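Local coordinates for protein OxyR (Porphyromonas gingivalis, PDB 3HO7) that probably acts as a redox-sensitive, DNA-binding transcriptional activator of the LysR family, represented here by its regulatory domain, at residues Tyr81-Leu86 with Ser216-Leu221; Gly87-Cys92 with Leu176-Gly181. One frame throughout, in Å; residues are numbered along the deposited sequence.

Contact 1: Tyr81-Leu86 with Ser216-Leu221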
ATOM      1  N   TYR A  81     -21.100   2.636  -3.905  1.00 26.68           N
ATOM      2  CA  TYR A  81     -21.398   1.267  -3.501  1.00 26.91           C
ATOM      3  C   TYR A  81     -21.028   1.023  -2.042  1.00 26.62           C
ATOM      4  O   TYR A  81     -20.210   1.750  -1.469  1.00 25.92           O
ATOM      5  CB  TYR A  81     -20.664   0.268  -4.399  1.00 26.65           C
ATOM      6  CG  TYR A  81     -19.158   0.410  -4.387  1.00 25.88           C
ATOM      7  CD1 TYR A  81     -18.370  -0.398  -3.576  1.00 25.63           C
ATOM      8  CD2 TYR A  81     -18.525   1.345  -5.192  1.00 25.32           C
ATOM      9  CE1 TYR A  81     -16.991  -0.272  -3.566  1.00 25.07           C
ATOM     10  CE2 TYR A  81     -17.150   1.482  -5.188  1.00 25.83           C
ATOM     11  CZ  TYR A  81     -16.388   0.672  -4.376  1.00 25.06           C
ATOM     12  OH  TYR A  81     -15.017   0.816  -4.380  1.00 25.61           O
ATOM     13  N   TYR A  82     -21.639   0.002  -1.451  1.00 27.22           N
ATOM     14  CA  TYR A  82     -21.269  -0.450  -0.118  1.00 27.04           C
ATOM     15  C   TYR A  82     -20.260  -1.577  -0.251  1.00 26.57           C
ATOM     16  O   TYR A  82     -20.176  -2.226  -1.289  1.00 27.11           O
ATOM     17  CB  TYR A  82     -22.496  -0.929   0.659  1.00 27.87           C
ATOM     18  CG  TYR A  82     -23.489   0.165   0.968  1.00 28.66           C
ATOM     19  CD1 TYR A  82     -24.615   0.351   0.176  1.00 29.40           C
ATOM     20  CD2 TYR A  82     -23.300   1.017   2.049  1.00 28.55           C
ATOM     21  CE1 TYR A  82     -25.523   1.352   0.452  1.00 31.09           C
ATOM     22  CE2 TYR A  82     -24.205   2.022   2.333  1.00 30.03           C
ATOM     23  CZ  TYR A  82     -25.316   2.184   1.530  1.00 31.17           C
ATOM     24  OH  TYR A  82     -26.223   3.180   1.800  1.00 33.38           O
ATOM     25  N   GLU A  83     -19.489  -1.811   0.801  1.00 26.23           N
ATOM     26  CA  GLU A  83     -18.464  -2.835   0.745  1.00 25.91           C
ATOM     27  C   GLU A  83     -18.235  -3.416   2.126  1.00 26.03           C
ATOM     28  O   GLU A  83     -17.949  -2.688   3.076  1.00 25.80           O
ATOM     29  CB  GLU A  83     -17.163  -2.257   0.195  1.00 25.25           C
ATOM     30  CG  GLU A  83     -16.051  -3.279   0.049  1.00 24.23           C
ATOM     31  CD  GLU A  83     -14.846  -2.721  -0.680  1.00 22.47           C
ATOM     32  OE1 GLU A  83     -14.594  -1.506  -0.563  1.00 21.67           O
ATOM     33  OE2 GLU A  83     -14.152  -3.498  -1.364  1.00 22.58           O
ATOM     34  N   GLU A  84     -18.405  -4.724   2.241  1.00 26.74           N
ATOM     35  CA  GLU A  84     -18.227  -5.400   3.511  1.00 27.04           C
ATOM     36  C   GLU A  84     -16.774  -5.516   3.936  1.00 26.41           C
ATOM     37  O   GLU A  84     -15.895  -5.781   3.122  1.00 25.84           O
ATOM     38  CB  GLU A  84     -18.834  -6.802   3.460  1.00 28.05           C
ATOM     39  CG  GLU A  84     -20.338  -6.838   3.594  1.00 29.87           C
ATOM     40  CD  GLU A  84     -20.853  -8.209   3.986  1.00 31.72           C
ATOM     41  OE1 GLU A  84     -20.084  -8.992   4.578  1.00 32.73           O
ATOM     42  OE2 GLU A  84     -22.031  -8.497   3.706  1.00 33.64           O
ATOM     43  N   PHE A  85     -16.543  -5.341   5.230  1.00 26.33           N
ATOM     44  CA  PHE A  85     -15.275  -5.686   5.840  1.00 25.93           C
ATOM     45  C   PHE A  85     -15.283  -7.183   6.109  1.00 26.08           C
ATOM     46  O   PHE A  85     -16.282  -7.731   6.582  1.00 26.88           O
ATOM     47  CB  PHE A  85     -15.091  -4.946   7.161  1.00 26.18           C
ATOM     48  CG  PHE A  85     -14.777  -3.492   7.004  1.00 26.26           C
ATOM     49  CD1 PHE A  85     -13.522  -3.084   6.585  1.00 26.89           C
ATOM     50  CD2 PHE A  85     -15.730  -2.528   7.292  1.00 27.30           C
ATOM     51  CE1 PHE A  85     -13.226  -1.743   6.446  1.00 26.93           C
ATOM     52  CE2 PHE A  85     -15.440  -1.185   7.158  1.00 27.59           C
ATOM     53  CZ  PHE A  85     -14.185  -0.792   6.734  1.00 27.60           C
ATOM     54  N   LEU A  86     -14.174  -7.842   5.803  1.00 25.58           N
ATOM     55  CA  LEU A  86     -14.042  -9.263   6.077  1.00 25.67           C
ATOM     56  C   LEU A  86     -12.834  -9.513   6.961  1.00 25.16           C
ATOM     57  O   LEU A  86     -11.818  -8.822   6.857  1.00 24.31           O
ATOM     58  CB  LEU A  86     -13.917 -10.068   4.780  1.00 25.99           C
ATOM     59  CG  LEU A  86     -15.140 -10.129   3.858  1.00 26.35           C
ATOM     60  CD1 LEU A  86     -14.839 -11.003   2.652  1.00 27.38           C
ATOM     61  CD2 LEU A  86     -16.356 -10.643   4.608  1.00 27.33           C
ATOM     62  N   SER A 216     -23.868  -5.074  -9.277  1.00 36.77           N
ATOM     63  CA  SER A 216     -25.009  -4.246  -8.893  1.00 37.29           C
ATOM     64  C   SER A 216     -25.497  -4.519  -7.473  1.00 37.25           C
ATOM     65  O   SER A 216     -25.987  -3.615  -6.799  1.00 37.04           O
ATOM     66  CB  SER A 216     -26.160  -4.416  -9.890  1.00 39.01           C
ATOM     67  OG  SER A 216     -26.631  -5.751  -9.901  1.00 40.50           O
ATOM     68  N   ASP A 217     -25.369  -5.763  -7.024  1.00 37.52           N
ATOM     69  CA  ASP A 217     -25.757  -6.121  -5.662  1.00 37.74           C
ATOM     70  C   ASP A 217     -25.158  -5.158  -4.639  1.00 36.41           C
ATOM     71  O   ASP A 217     -25.779  -4.863  -3.617  1.00 36.49           O
ATOM     72  CB  ASP A 217     -25.328  -7.552  -5.333  1.00 38.03           C
ATOM     73  CG  ASP A 217     -26.294  -8.591  -5.866  1.00 40.11           C
ATOM     74  OD1 ASP A 217     -27.173  -8.235  -6.681  1.00 42.34           O
ATOM     75  OD2 ASP A 217     -26.174  -9.767  -5.464  1.00 41.33           O
ATOM     76  N   MET A 218     -23.949  -4.678  -4.921  1.00 35.17           N
ATOM     77  CA  MET A 218     -23.239  -3.791  -4.004  1.00 34.01           C
ATOM     78  C   MET A 218     -23.819  -2.380  -3.995  1.00 33.97           C
ATOM     79  O   MET A 218     -23.528  -1.592  -3.098  1.00 33.20           O
ATOM     80  CB  MET A 218     -21.746  -3.728  -4.348  1.00 32.95           C
ATOM     81  CG  MET A 218     -21.054  -5.081  -4.398  1.00 33.34           C
ATOM     82  SD  MET A 218     -19.266  -4.939  -4.584  1.00 33.04           S
ATOM     83  CE  MET A 218     -18.744  -4.781  -2.873  1.00 31.94           C
ATOM     84  N   HIS A 219     -24.638  -2.059  -4.993  1.00 34.78           N
ATOM     85  CA  HIS A 219     -25.207  -0.718  -5.085  1.00 34.96           C
ATOM     86  C   HIS A 219     -26.173  -0.433  -3.940  1.00 35.54           C
ATOM     87  O   HIS A 219     -26.448   0.723  -3.625  1.00 35.61           O
ATOM     88  CB  HIS A 219     -25.905  -0.497  -6.431  1.00 35.94           C
ATOM     89  CG  HIS A 219     -24.982  -0.539  -7.610  1.00 35.37           C
ATOM     90  ND1 HIS A 219     -25.423  -0.795  -8.890  1.00 36.18           N
ATOM     91  CD2 HIS A 219     -23.642  -0.369  -7.700  1.00 34.11           C
ATOM     92  CE1 HIS A 219     -24.395  -0.772  -9.720  1.00 35.59           C
ATOM     93  NE2 HIS A 219     -23.303  -0.517  -9.024  1.00 34.00           N
ATOM     94  N   LYS A 220     -26.682  -1.491  -3.318  1.00 36.24           N
ATOM     95  CA  LYS A 220     -27.638  -1.347  -2.225  1.00 37.19           C
ATOM     96  C   LYS A 220     -27.268  -2.218  -1.030  1.00 36.98           C
ATOM     97  O   LYS A 220     -26.712  -3.304  -1.188  1.00 36.54           O
ATOM     98  CB  LYS A 220     -29.051  -1.694  -2.700  1.00 38.99           C
ATOM     99  CG  LYS A 220     -29.601  -0.763  -3.764  1.00 39.82           C
ATOM    100  CD  LYS A 220     -31.023  -1.153  -4.147  1.00 42.02           C
ATOM    101  CE  LYS A 220     -31.591  -0.225  -5.213  1.00 42.82           C
ATOM    102  NZ  LYS A 220     -32.956  -0.638  -5.651  1.00 45.95           N
ATOM    103  N   LEU A 221     -27.584  -1.731   0.167  1.00 37.32           N
ATOM    104  CA  LEU A 221     -27.337  -2.484   1.388  1.00 37.52           C
ATOM    105  C   LEU A 221     -28.168  -3.761   1.383  1.00 38.99           C
ATOM    106  O   LEU A 221     -29.398  -3.714   1.313  1.00 40.53           O
ATOM    107  CB  LEU A 221     -27.677  -1.638   2.616  1.00 37.74           C
ATOM    108  CG  LEU A 221     -27.352  -2.247   3.981  1.00 37.49           C
ATOM    109  CD1 LEU A 221     -25.850  -2.448   4.126  1.00 35.69           C
ATOM    110  CD2 LEU A 221     -27.891  -1.367   5.101  1.00 37.88           C
TER
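Met218 lays its side chain along the backbone of Tyr82, its methyl CE 3.3 Å from Tyr82 O and beside the CA and CG of Glu83. CG of Met218 stands anti to its own carbonyl carbon, and a bend at the thioether (chi3 87°) turns CE back toward the strand, while CB rests 4.1 Å from Tyr81 CB. The one hydrogen bond between the segments runs from Tyr82 N to Met218 O, 3.0 Å long, nearly straight at 168° and in the plane of the carbonyl. In this LysR regulatory domain, of the periplasmic-binding-protein type, strand 75-89 continues from one lobe into the other; the single turn of 3-10 helix 216-219, closed by His219 N on Ser216 O, docks against it just after helix 200-211. The Tyr82 ring packs against the chain leaving that turn: CD1 lies 3.6 Å from Leu221 N, and Leu221 CB sits above one face, toward the rim. His219 presents its ring edge to Tyr81 CB, and its NE2 bonds to Arg211 O at the end of helix 200-211. The Glu83 carboxylate is held by a salt bridge to Arg187 and a hydrogen bond from Leu164 N.

Contact 2: Gly87-Cys92 with Leu176-Gly181; sequences GYVSRC and LVRPFG
A short antiparallel pairing joins the end of strand 75-89 to strand 177-178 in one lobe of the regulatory domain. Gly87 and Arg178 form its hydrogen-bonded pair: Arg178 N gives a straight bond to Gly87 O (2.8 Å, 171°), whereas the return bond from Gly87 N to Arg178 O is short, 2.7 Å, but bent to 131°. Val89 N adds a third bond, to Leu176 O at 2.9 Å. All three donors lie above the carbonyl planes, and Gly87 O also receives a CA-H...O contact from Val177 CA. On the face bearing Tyr88 and Val177, the Tyr88 ring, its CG anti to the backbone N (chi1 -155°), receives Leu176 CB over one face, 4.2 Å from its centroid, and Val177 CG2 at its edge. The two methyls of Leu176 diverge, CD1 toward the phenol end of Tyr88 and CD2 onto the guanidinium face of Arg91, toward its rim, 3.7 Å from NE. On the face bearing Arg178, the Val89 and Arg178 side chains cross at about a right angle, CG2 touching CG. Arg178 NH1 bonds to Val177 O and Glu175 O, with NE and NH2 on the carbonyls of Gln98 and Phe96. Leu176 thus joins two groups already fixed at their polar ends, Tyr88 OH by Glu153 and Arg91 by Glu175, while Val89 O, 3.4 Å from Leu176 CB, is buried without a polar partner, probably at some energetic cost.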
ATOM      1  N   GLY A  87     -12.959 -10.493   7.847  1.00 25.60           N
ATOM      2  CA  GLY A  87     -11.839 -10.917   8.664  1.00 25.39           C
ATOM      3  C   GLY A  87     -10.790 -11.605   7.815  1.00 25.16           C
ATOM      4  O   GLY A  87     -11.104 -12.422   6.949  1.00 25.54           O
ATOM      5  N   TYR A  88      -9.534 -11.255   8.052  1.00 24.86           N
ATOM      6  CA  TYR A  88      -8.427 -11.932   7.414  1.00 24.70           C
ATOM      7  C   TYR A  88      -7.639 -12.532   8.568  1.00 24.92           C
ATOM      8  O   TYR A  88      -6.965 -11.817   9.305  1.00 24.65           O
ATOM      9  CB  TYR A  88      -7.592 -10.930   6.614  1.00 24.54           C
ATOM     10  CG  TYR A  88      -6.797 -11.520   5.470  1.00 24.81           C
ATOM     11  CD1 TYR A  88      -7.411 -12.295   4.494  1.00 25.48           C
ATOM     12  CD2 TYR A  88      -5.436 -11.273   5.350  1.00 25.32           C
ATOM     13  CE1 TYR A  88      -6.684 -12.829   3.439  1.00 25.19           C
ATOM     14  CE2 TYR A  88      -4.702 -11.798   4.304  1.00 25.46           C
ATOM     15  CZ  TYR A  88      -5.329 -12.573   3.350  1.00 25.49           C
ATOM     16  OH  TYR A  88      -4.592 -13.088   2.312  1.00 26.94           O
ATOM     17  N   VAL A  89      -7.759 -13.843   8.741  1.00 25.31           N
ATOM     18  CA  VAL A  89      -7.284 -14.510   9.950  1.00 26.05           C
ATOM     19  C   VAL A  89      -6.120 -15.449   9.656  1.00 26.58           C
ATOM     20  O   VAL A  89      -6.239 -16.345   8.829  1.00 26.97           O
ATOM     21  CB  VAL A  89      -8.418 -15.329  10.600  1.00 26.40           C
ATOM     22  CG1 VAL A  89      -7.965 -15.902  11.937  1.00 26.86           C
ATOM     23  CG2 VAL A  89      -9.664 -14.471  10.770  1.00 26.29           C
ATOM     24  N   SER A  90      -5.000 -15.257  10.347  1.00 27.04           N
ATOM     25  CA  SER A  90      -3.835 -16.106  10.132  1.00 27.88           C
ATOM     26  C   SER A  90      -4.134 -17.531  10.582  1.00 28.80           C
ATOM     27  O   SER A  90      -4.979 -17.752  11.448  1.00 29.16           O
ATOM     28  CB  SER A  90      -2.618 -15.575  10.885  1.00 28.26           C
ATOM     29  OG  SER A  90      -2.383 -16.336  12.057  1.00 29.33           O
ATOM     30  N   ARG A  91      -3.430 -18.492   9.997  1.00 29.50           N
ATOM     31  CA  ARG A  91      -3.641 -19.899  10.312  1.00 30.82           C
ATOM     32  C   ARG A  91      -3.215 -20.232  11.743  1.00 31.56           C
ATOM     33  O   ARG A  91      -3.489 -21.325  12.242  1.00 32.54           O
ATOM     34  CB  ARG A  91      -2.896 -20.778   9.302  1.00 31.18           C
ATOM     35  CG  ARG A  91      -3.259 -20.475   7.855  1.00 31.45           C
ATOM     36  CD  ARG A  91      -2.325 -21.167   6.878  1.00 32.26           C
ATOM     37  NE  ARG A  91      -2.596 -20.763   5.502  1.00 32.55           N
ATOM     38  CZ  ARG A  91      -3.484 -21.358   4.714  1.00 32.82           C
ATOM     39  NH1 ARG A  91      -4.183 -22.392   5.162  1.00 33.56           N
ATOM     40  NH2 ARG A  91      -3.668 -20.922   3.474  1.00 32.58           N
ATOM     41  N   CYS A  92      -2.559 -19.283  12.404  1.00 31.54           N
ATOM     42  CA  CYS A  92      -2.061 -19.496  13.762  1.00 32.57           C
ATOM     43  C   CYS A  92      -3.038 -19.012  14.829  1.00 32.33           C
ATOM     44  O   CYS A  92      -2.875 -19.312  16.011  1.00 32.74           O
ATOM     45  CB  CYS A  92      -0.710 -18.805  13.950  1.00 32.72           C
ATOM     46  SG  CYS A  92       0.509 -19.211  12.685  1.00 34.56           S
ATOM     47  N   LEU A 176      -8.000 -17.706   4.328  1.00 27.73           N
ATOM     48  CA  LEU A 176      -7.835 -16.909   5.540  1.00 27.22           C
ATOM     49  C   LEU A 176      -9.052 -16.033   5.792  1.00 26.85           C
ATOM     50  O   LEU A 176      -9.202 -15.467   6.870  1.00 26.71           O
ATOM     51  CB  LEU A 176      -6.577 -16.040   5.451  1.00 26.71           C
ATOM     52  CG  LEU A 176      -5.292 -16.737   5.011  1.00 27.01           C
ATOM     53  CD1 LEU A 176      -4.110 -15.778   5.119  1.00 26.52           C
ATOM     54  CD2 LEU A 176      -5.048 -17.995   5.836  1.00 27.88           C
ATOM     55  N   VAL A 177      -9.922 -15.926   4.794  1.00 27.02           N
ATOM     56  CA  VAL A 177     -11.071 -15.039   4.887  1.00 26.71           C
ATOM     57  C   VAL A 177     -12.176 -15.599   5.777  1.00 27.22           C
ATOM     58  O   VAL A 177     -12.614 -16.735   5.606  1.00 28.09           O
ATOM     59  CB  VAL A 177     -11.650 -14.717   3.496  1.00 26.85           C
ATOM     60  CG1 VAL A 177     -12.917 -13.889   3.636  1.00 26.89           C
ATOM     61  CG2 VAL A 177     -10.613 -13.985   2.657  1.00 26.09           C
ATOM     62  N   ARG A 178     -12.614 -14.788   6.731  1.00 27.04           N
ATOM     63  CA  ARG A 178     -13.753 -15.118   7.571  1.00 27.54           C
ATOM     64  C   ARG A 178     -14.687 -13.920   7.590  1.00 27.44           C
ATOM     65  O   ARG A 178     -14.323 -12.855   8.083  1.00 27.11           O
ATOM     66  CB  ARG A 178     -13.305 -15.431   9.001  1.00 27.55           C
ATOM     67  CG  ARG A 178     -12.325 -16.581   9.127  1.00 27.31           C
ATOM     68  CD  ARG A 178     -13.001 -17.919   8.898  1.00 28.06           C
ATOM     69  NE  ARG A 178     -12.092 -19.033   9.146  1.00 27.99           N
ATOM     70  CZ  ARG A 178     -11.192 -19.466   8.269  1.00 27.89           C
ATOM     71  NH1 ARG A 178     -11.080 -18.871   7.087  1.00 26.74           N
ATOM     72  NH2 ARG A 178     -10.404 -20.490   8.568  1.00 27.95           N
ATOM     73  N   PRO A 179     -15.900 -14.078   7.045  1.00 28.27           N
ATOM     74  CA  PRO A 179     -16.845 -12.972   7.125  1.00 28.31           C
ATOM     75  C   PRO A 179     -17.328 -12.772   8.557  1.00 28.67           C
ATOM     76  O   PRO A 179     -17.107 -13.629   9.411  1.00 28.85           O
ATOM     77  CB  PRO A 179     -18.001 -13.431   6.233  1.00 28.99           C
ATOM     78  CG  PRO A 179     -17.908 -14.918   6.220  1.00 30.06           C
ATOM     79  CD  PRO A 179     -16.451 -15.245   6.336  1.00 29.19           C
ATOM     80  N   PHE A 180     -17.984 -11.647   8.815  1.00 28.82           N
ATOM     81  CA  PHE A 180     -18.539 -11.374  10.137  1.00 29.49           C
ATOM     82  C   PHE A 180     -19.879 -12.080  10.312  1.00 30.89           C
ATOM     83  O   PHE A 180     -20.573 -12.365   9.336  1.00 31.28           O
ATOM     84  CB  PHE A 180     -18.742  -9.869  10.327  1.00 29.12           C
ATOM     85  CG  PHE A 180     -17.493  -9.122  10.711  1.00 28.27           C
ATOM     86  CD1 PHE A 180     -16.522  -8.827   9.767  1.00 27.24           C
ATOM     87  CD2 PHE A 180     -17.301  -8.699  12.017  1.00 28.34           C
ATOM     88  CE1 PHE A 180     -15.375  -8.128  10.121  1.00 26.45           C
ATOM     89  CE2 PHE A 180     -16.161  -8.005  12.379  1.00 28.22           C
ATOM     90  CZ  PHE A 180     -15.196  -7.718  11.428  1.00 27.13           C
ATOM     91  N   GLY A 181     -20.242 -12.367  11.558  1.00 31.56           N
ATOM     92  CA  GLY A 181     -21.609 -12.766  11.855  1.00 33.09           C
ATOM     93  C   GLY A 181     -22.495 -11.553  11.636  1.00 33.39           C
ATOM     94  O   GLY A 181     -22.025 -10.418  11.724  1.00 32.19           O
TER

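Both contacts use strand 75-89, at successive places along it. Contact 1 is partly buried, and its centre lies about 11 Å from the centre of the chain; contact 2 is the more buried although its centre is farther out, about 17 Å from that of the chain. In the first, a 3-10 turn docks on the strand through one backbone bond and the thioether chain of a methionine; in the second, strand meets strand through three backbone bonds flanked by leucine, valine and tyrosine. They meet where Leu86 CD1 packs 3.6 Å from Val177 CG1 and Phe85 O lies 3.4 Å from Phe180 CD1, so residues 176-181 reach the last residues of segment 81-86 as well as segment 87-92.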